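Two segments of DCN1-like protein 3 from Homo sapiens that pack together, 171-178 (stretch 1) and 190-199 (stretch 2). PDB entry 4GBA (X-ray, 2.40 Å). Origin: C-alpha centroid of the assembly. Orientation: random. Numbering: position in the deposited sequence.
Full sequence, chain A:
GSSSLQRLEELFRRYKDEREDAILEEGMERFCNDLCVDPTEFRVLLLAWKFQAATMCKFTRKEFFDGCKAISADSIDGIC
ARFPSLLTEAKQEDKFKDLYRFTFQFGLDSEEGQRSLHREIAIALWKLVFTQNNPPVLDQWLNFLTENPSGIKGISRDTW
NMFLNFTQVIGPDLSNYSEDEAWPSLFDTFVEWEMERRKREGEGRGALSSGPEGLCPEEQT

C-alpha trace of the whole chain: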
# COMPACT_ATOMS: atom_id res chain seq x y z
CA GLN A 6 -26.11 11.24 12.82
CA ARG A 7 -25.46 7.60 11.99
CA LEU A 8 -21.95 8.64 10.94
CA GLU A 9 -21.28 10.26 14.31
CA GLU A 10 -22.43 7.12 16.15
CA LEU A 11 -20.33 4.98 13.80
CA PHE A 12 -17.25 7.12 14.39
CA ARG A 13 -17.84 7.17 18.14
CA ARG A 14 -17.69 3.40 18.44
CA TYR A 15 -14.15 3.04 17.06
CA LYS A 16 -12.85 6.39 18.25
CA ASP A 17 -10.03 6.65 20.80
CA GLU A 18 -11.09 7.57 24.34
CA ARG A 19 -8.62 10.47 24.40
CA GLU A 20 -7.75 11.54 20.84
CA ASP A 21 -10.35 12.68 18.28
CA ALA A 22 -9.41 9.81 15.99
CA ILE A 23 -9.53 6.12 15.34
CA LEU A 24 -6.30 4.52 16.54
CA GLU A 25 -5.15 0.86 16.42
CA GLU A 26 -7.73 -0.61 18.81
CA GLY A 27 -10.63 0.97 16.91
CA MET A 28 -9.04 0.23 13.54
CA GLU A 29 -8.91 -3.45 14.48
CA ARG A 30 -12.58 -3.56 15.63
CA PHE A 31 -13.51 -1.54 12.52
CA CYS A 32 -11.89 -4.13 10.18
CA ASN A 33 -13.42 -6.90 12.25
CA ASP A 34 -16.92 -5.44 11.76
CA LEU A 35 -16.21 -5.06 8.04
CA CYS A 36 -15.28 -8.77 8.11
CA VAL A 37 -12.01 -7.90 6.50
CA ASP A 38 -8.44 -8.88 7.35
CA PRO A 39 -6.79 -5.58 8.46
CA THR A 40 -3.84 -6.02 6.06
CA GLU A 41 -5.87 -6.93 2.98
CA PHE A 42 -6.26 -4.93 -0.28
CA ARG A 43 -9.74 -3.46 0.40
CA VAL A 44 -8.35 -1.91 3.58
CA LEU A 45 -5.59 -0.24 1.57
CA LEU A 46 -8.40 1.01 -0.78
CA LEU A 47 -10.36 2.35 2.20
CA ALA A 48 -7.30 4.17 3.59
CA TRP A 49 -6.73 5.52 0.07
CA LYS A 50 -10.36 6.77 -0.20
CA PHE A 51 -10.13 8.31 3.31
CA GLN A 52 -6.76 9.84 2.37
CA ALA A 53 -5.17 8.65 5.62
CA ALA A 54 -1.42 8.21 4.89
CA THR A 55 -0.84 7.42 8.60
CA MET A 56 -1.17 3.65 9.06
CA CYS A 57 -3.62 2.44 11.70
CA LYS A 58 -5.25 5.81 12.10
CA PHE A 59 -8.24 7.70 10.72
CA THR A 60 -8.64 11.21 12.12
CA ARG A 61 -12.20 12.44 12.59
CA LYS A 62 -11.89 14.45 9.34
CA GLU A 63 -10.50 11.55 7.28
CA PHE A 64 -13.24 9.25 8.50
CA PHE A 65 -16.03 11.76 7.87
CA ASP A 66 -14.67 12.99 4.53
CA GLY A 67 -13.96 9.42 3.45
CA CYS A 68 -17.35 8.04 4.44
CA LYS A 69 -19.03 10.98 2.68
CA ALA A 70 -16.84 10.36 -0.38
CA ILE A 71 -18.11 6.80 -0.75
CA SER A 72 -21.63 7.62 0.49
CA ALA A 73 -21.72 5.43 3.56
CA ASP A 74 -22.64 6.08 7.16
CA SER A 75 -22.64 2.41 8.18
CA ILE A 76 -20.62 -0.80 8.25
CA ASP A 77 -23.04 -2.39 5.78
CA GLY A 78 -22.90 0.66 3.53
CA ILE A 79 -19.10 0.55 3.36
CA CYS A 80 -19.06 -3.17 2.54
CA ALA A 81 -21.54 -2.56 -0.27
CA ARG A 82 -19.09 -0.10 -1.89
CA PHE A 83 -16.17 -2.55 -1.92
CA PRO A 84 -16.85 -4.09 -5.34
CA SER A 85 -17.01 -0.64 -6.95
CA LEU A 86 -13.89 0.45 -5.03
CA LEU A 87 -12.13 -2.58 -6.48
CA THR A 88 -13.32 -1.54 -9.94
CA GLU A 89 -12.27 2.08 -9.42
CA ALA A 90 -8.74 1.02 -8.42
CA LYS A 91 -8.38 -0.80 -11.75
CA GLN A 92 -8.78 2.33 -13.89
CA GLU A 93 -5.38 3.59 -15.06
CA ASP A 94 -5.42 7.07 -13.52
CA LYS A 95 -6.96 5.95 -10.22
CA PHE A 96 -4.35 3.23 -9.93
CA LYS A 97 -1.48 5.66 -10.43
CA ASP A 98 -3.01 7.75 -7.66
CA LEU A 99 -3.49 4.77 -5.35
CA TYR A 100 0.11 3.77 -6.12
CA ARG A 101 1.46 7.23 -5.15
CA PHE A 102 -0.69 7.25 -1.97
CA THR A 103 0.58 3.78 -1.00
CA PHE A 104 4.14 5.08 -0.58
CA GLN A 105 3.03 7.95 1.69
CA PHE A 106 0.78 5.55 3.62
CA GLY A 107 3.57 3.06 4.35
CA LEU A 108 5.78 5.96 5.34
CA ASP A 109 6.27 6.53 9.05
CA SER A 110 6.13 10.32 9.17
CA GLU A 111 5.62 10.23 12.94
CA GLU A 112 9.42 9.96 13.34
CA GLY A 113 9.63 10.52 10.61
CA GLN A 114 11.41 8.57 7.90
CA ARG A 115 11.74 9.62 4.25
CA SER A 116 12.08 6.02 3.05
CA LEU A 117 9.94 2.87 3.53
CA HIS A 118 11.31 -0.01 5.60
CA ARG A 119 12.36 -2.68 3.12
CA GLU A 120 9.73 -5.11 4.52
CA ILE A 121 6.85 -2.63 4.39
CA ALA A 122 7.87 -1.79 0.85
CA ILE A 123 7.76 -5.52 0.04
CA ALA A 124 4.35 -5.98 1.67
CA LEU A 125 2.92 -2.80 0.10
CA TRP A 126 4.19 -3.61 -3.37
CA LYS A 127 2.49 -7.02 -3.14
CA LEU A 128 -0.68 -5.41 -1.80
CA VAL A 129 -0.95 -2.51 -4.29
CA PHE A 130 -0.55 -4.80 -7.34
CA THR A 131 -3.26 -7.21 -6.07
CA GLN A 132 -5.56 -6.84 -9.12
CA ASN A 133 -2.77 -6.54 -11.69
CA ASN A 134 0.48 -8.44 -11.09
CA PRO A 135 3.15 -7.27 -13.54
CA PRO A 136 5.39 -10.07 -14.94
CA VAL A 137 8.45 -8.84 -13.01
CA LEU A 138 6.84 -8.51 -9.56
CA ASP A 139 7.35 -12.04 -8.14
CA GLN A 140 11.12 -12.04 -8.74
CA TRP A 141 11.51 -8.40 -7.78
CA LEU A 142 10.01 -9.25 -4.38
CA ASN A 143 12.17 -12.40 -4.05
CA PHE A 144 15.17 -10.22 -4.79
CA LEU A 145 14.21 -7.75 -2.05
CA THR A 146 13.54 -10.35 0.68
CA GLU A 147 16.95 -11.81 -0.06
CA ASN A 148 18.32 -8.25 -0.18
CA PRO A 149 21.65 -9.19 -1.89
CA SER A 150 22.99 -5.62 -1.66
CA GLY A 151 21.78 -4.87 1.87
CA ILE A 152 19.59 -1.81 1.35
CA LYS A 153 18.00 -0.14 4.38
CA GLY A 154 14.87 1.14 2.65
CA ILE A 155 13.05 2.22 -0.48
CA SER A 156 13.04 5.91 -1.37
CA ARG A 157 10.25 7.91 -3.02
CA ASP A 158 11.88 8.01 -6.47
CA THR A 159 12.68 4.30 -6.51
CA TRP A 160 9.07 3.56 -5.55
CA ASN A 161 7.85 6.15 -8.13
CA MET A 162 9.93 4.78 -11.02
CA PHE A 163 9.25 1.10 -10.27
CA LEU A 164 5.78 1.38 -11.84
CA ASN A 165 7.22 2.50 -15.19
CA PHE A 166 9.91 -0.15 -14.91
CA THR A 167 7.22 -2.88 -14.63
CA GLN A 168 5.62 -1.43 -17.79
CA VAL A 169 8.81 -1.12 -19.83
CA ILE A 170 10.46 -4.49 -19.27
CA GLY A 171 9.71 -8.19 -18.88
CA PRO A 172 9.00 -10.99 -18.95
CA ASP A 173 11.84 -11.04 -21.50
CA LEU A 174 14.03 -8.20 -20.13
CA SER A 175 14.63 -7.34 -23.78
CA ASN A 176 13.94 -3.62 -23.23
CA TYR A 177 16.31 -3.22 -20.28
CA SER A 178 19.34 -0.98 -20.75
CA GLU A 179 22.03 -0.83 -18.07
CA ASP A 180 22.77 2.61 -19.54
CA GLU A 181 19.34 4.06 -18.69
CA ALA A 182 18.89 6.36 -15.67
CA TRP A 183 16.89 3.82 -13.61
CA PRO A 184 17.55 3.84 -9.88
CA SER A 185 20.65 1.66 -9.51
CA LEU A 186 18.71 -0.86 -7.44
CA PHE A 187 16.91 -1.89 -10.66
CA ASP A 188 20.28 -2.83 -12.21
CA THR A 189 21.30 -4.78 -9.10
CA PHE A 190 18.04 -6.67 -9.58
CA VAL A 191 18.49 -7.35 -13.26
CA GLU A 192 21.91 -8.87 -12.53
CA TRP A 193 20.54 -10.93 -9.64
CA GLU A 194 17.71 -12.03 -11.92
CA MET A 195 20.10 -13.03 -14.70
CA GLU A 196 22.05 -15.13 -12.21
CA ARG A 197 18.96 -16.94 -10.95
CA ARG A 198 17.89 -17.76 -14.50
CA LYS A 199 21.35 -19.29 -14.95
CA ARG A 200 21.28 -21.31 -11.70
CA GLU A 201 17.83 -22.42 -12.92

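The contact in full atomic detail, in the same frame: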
# COMPACT_ATOMS: atom_id res chain seq x y z
N GLY A 171 10.18 -6.89 -19.33
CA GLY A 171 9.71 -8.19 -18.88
C GLY A 171 8.41 -8.63 -19.53
O GLY A 171 7.59 -7.79 -19.94
N PRO A 172 8.19 -9.95 -19.60
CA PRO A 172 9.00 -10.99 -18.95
C PRO A 172 10.40 -11.18 -19.52
O PRO A 172 11.29 -11.72 -18.83
CB PRO A 172 8.18 -12.26 -19.19
CG PRO A 172 7.43 -11.98 -20.46
CD PRO A 172 7.09 -10.52 -20.40
N ASP A 173 10.61 -10.75 -20.76
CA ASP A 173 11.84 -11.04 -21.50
C ASP A 173 13.09 -10.29 -21.02
O ASP A 173 14.22 -10.81 -21.12
CB ASP A 173 11.61 -10.77 -22.99
CG ASP A 173 11.04 -9.38 -23.25
OD1 ASP A 173 11.47 -8.42 -22.58
OD2 ASP A 173 10.14 -9.26 -24.12
N LEU A 174 12.91 -9.08 -20.49
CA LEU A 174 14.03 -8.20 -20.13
C LEU A 174 14.66 -7.57 -21.37
O LEU A 174 15.72 -6.96 -21.28
CB LEU A 174 15.11 -8.97 -19.36
CG LEU A 174 14.90 -9.15 -17.86
CD1 LEU A 174 13.56 -9.78 -17.61
CD2 LEU A 174 16.03 -9.98 -17.24
N SER A 175 14.01 -7.74 -22.52
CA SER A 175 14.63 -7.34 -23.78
C SER A 175 14.75 -5.83 -23.92
O SER A 175 15.59 -5.34 -24.68
CB SER A 175 13.89 -7.96 -24.99
OG SER A 175 12.73 -7.22 -25.36
N ASN A 176 13.94 -5.09 -23.16
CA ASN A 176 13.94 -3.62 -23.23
C ASN A 176 14.77 -2.97 -22.13
O ASN A 176 14.77 -1.75 -22.00
CB ASN A 176 12.52 -3.07 -23.20
CG ASN A 176 11.62 -3.68 -24.25
OD1 ASN A 176 11.83 -3.47 -25.44
ND2 ASN A 176 10.61 -4.43 -23.82
N TYR A 177 15.46 -3.77 -21.33
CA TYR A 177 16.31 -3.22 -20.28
C TYR A 177 17.67 -2.73 -20.80
O TYR A 177 18.39 -3.47 -21.47
CB TYR A 177 16.54 -4.23 -19.14
CG TYR A 177 17.44 -3.65 -18.07
CD1 TYR A 177 16.94 -2.74 -17.15
CD2 TYR A 177 18.79 -3.98 -17.99
CE1 TYR A 177 17.75 -2.18 -16.18
CE2 TYR A 177 19.61 -3.43 -17.02
CZ TYR A 177 19.08 -2.53 -16.11
OH TYR A 177 19.86 -1.96 -15.14
N SER A 178 18.01 -1.49 -20.47
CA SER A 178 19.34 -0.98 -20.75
C SER A 178 20.06 -0.57 -19.47
O SER A 178 19.58 0.27 -18.72
CB SER A 178 19.29 0.21 -21.70
OG SER A 178 20.57 0.80 -21.81
N PHE A 190 19.07 -5.65 -9.48
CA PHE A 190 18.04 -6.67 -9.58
C PHE A 190 18.15 -7.42 -10.89
O PHE A 190 18.02 -8.64 -10.92
CB PHE A 190 16.64 -6.04 -9.48
CG PHE A 190 15.55 -6.88 -10.08
CD1 PHE A 190 15.12 -8.04 -9.44
CD2 PHE A 190 14.98 -6.54 -11.30
CE1 PHE A 190 14.12 -8.84 -10.00
CE2 PHE A 190 13.98 -7.33 -11.86
CZ PHE A 190 13.55 -8.48 -11.21
N VAL A 191 18.38 -6.70 -11.97
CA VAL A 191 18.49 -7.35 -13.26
C VAL A 191 19.65 -8.35 -13.26
O VAL A 191 19.53 -9.46 -13.80
CB VAL A 191 18.61 -6.33 -14.40
CG1 VAL A 191 19.13 -6.98 -15.67
CG2 VAL A 191 17.25 -5.66 -14.65
N GLU A 192 20.76 -7.98 -12.64
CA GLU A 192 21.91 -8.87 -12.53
C GLU A 192 21.51 -10.11 -11.72
O GLU A 192 21.61 -11.24 -12.20
CB GLU A 192 23.12 -8.18 -11.87
CG GLU A 192 23.56 -6.87 -12.56
CD GLU A 192 23.74 -7.01 -14.08
OE1 GLU A 192 24.90 -6.98 -14.56
OE2 GLU A 192 22.73 -7.14 -14.81
N TRP A 193 21.04 -9.87 -10.50
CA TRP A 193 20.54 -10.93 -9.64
C TRP A 193 19.55 -11.85 -10.36
O TRP A 193 19.54 -13.06 -10.13
CB TRP A 193 19.88 -10.32 -8.41
CG TRP A 193 19.25 -11.33 -7.47
CD1 TRP A 193 19.82 -11.85 -6.33
CD2 TRP A 193 17.93 -11.90 -7.56
NE1 TRP A 193 18.94 -12.72 -5.72
CE2 TRP A 193 17.77 -12.77 -6.45
CE3 TRP A 193 16.87 -11.77 -8.46
CZ2 TRP A 193 16.60 -13.50 -6.23
CZ3 TRP A 193 15.71 -12.50 -8.25
CH2 TRP A 193 15.58 -13.35 -7.14
N GLU A 194 18.73 -11.27 -11.22
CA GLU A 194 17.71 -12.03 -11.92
C GLU A 194 18.28 -12.80 -13.11
O GLU A 194 17.75 -13.84 -13.49
CB GLU A 194 16.57 -11.11 -12.36
CG GLU A 194 15.58 -11.76 -13.30
CD GLU A 194 14.77 -12.87 -12.64
OE1 GLU A 194 14.96 -13.09 -11.42
OE2 GLU A 194 13.94 -13.51 -13.33
N MET A 195 19.35 -12.28 -13.69
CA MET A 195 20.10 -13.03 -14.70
C MET A 195 20.79 -14.24 -14.07
O MET A 195 20.77 -15.34 -14.63
CB MET A 195 21.15 -12.14 -15.40
CG MET A 195 20.55 -11.14 -16.37
SD MET A 195 19.24 -11.91 -17.34
CE MET A 195 20.14 -12.57 -18.75
N GLU A 196 21.39 -14.04 -12.91
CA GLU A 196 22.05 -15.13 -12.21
C GLU A 196 21.08 -16.25 -11.84
O GLU A 196 21.40 -17.43 -12.00
CB GLU A 196 22.79 -14.64 -10.97
CG GLU A 196 23.19 -15.75 -10.00
CD GLU A 196 24.05 -16.83 -10.66
OE1 GLU A 196 24.82 -16.50 -11.58
OE2 GLU A 196 23.94 -18.02 -10.25
N ARG A 197 19.89 -15.90 -11.35
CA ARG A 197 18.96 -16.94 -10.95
C ARG A 197 18.41 -17.71 -12.15
O ARG A 197 18.14 -18.90 -12.05
CB ARG A 197 17.83 -16.42 -10.06
CG ARG A 197 16.81 -15.57 -10.77
CD ARG A 197 15.47 -15.68 -10.07
NE ARG A 197 14.86 -16.97 -10.34
CZ ARG A 197 14.08 -17.21 -11.39
NH1 ARG A 197 13.82 -16.24 -12.25
NH2 ARG A 197 13.56 -18.42 -11.57
N ARG A 198 18.27 -17.05 -13.29
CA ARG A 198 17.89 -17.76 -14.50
C ARG A 198 18.97 -18.75 -14.92
O ARG A 198 18.66 -19.85 -15.39
CB ARG A 198 17.56 -16.78 -15.62
CG ARG A 198 16.21 -16.12 -15.42
CD ARG A 198 15.92 -15.02 -16.41
NE ARG A 198 14.90 -14.13 -15.87
CZ ARG A 198 14.04 -13.43 -16.61
NH1 ARG A 198 14.09 -13.51 -17.93
NH2 ARG A 198 13.14 -12.65 -16.02
N LYS A 199 20.23 -18.38 -14.73
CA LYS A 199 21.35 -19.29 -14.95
C LYS A 199 21.24 -20.49 -14.01
O LYS A 199 21.00 -21.62 -14.46
CB LYS A 199 22.69 -18.58 -14.74

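The strongest polar interactions here lie within the helix of stretch 2, and they involve the side chain that reaches across. Glu194 and Arg198 are one helical turn apart and form a salt bridge. Arg198 NE donates to Glu194 OE2 at 2.8 Å, and Arg198 NH2 donates to Glu194 OE2 at 2.9 Å. Arg197 also forms a salt bridge to this carboxylate, with Arg197 NH1 2.9 Å from Glu194 OE2.

The Arg198 guanidinium turns its edge to Pro172 O. Both terminal nitrogens point at this one backbone carbonyl. Arg198 NH1 lies 3.4 Å from Pro172 O and Arg198 NH2 lies 3.5 Å from Pro172 O. Both hydrogen bonds are weak. They are the only hydrogen bonds between the stretches.

Stretch 1 has no regular helix or strand. A cis peptide bond precedes Pro172, and a type I turn runs from Leu174 to Tyr177. The turn is closed by a hydrogen bond from Tyr177 N to Leu174 O at 3.2 Å. Asp173, just before the turn, accepts a hydrogen bond from within it: Ser175 N donates to Asp173 OD1 at 2.6 Å. The backbones stay well apart: the nearest CA atoms, those of Leu174 and Val191, are 8.2 Å from each other. Side chains fill the gap.

Leu174 has the largest area covered by the other stretch. Leu174 CD2 meets Met195 SD at 3.7 Å, an apolar contact, and also lies over one face of the Arg198 guanidinium. That face is flat and makes few hydrogen bonds, so a methyl can rest there while the edge serves the carbonyl.

Tyr177 packs on Val191. Val191 CG2 sits 3.7 Å from the centroid of the Tyr177 ring, almost on the ring normal, in a CH-pi contact. Val191 CG1 approaches Tyr177 CD2 at 3.8 Å. The interface is small, burying 290 Å² in total.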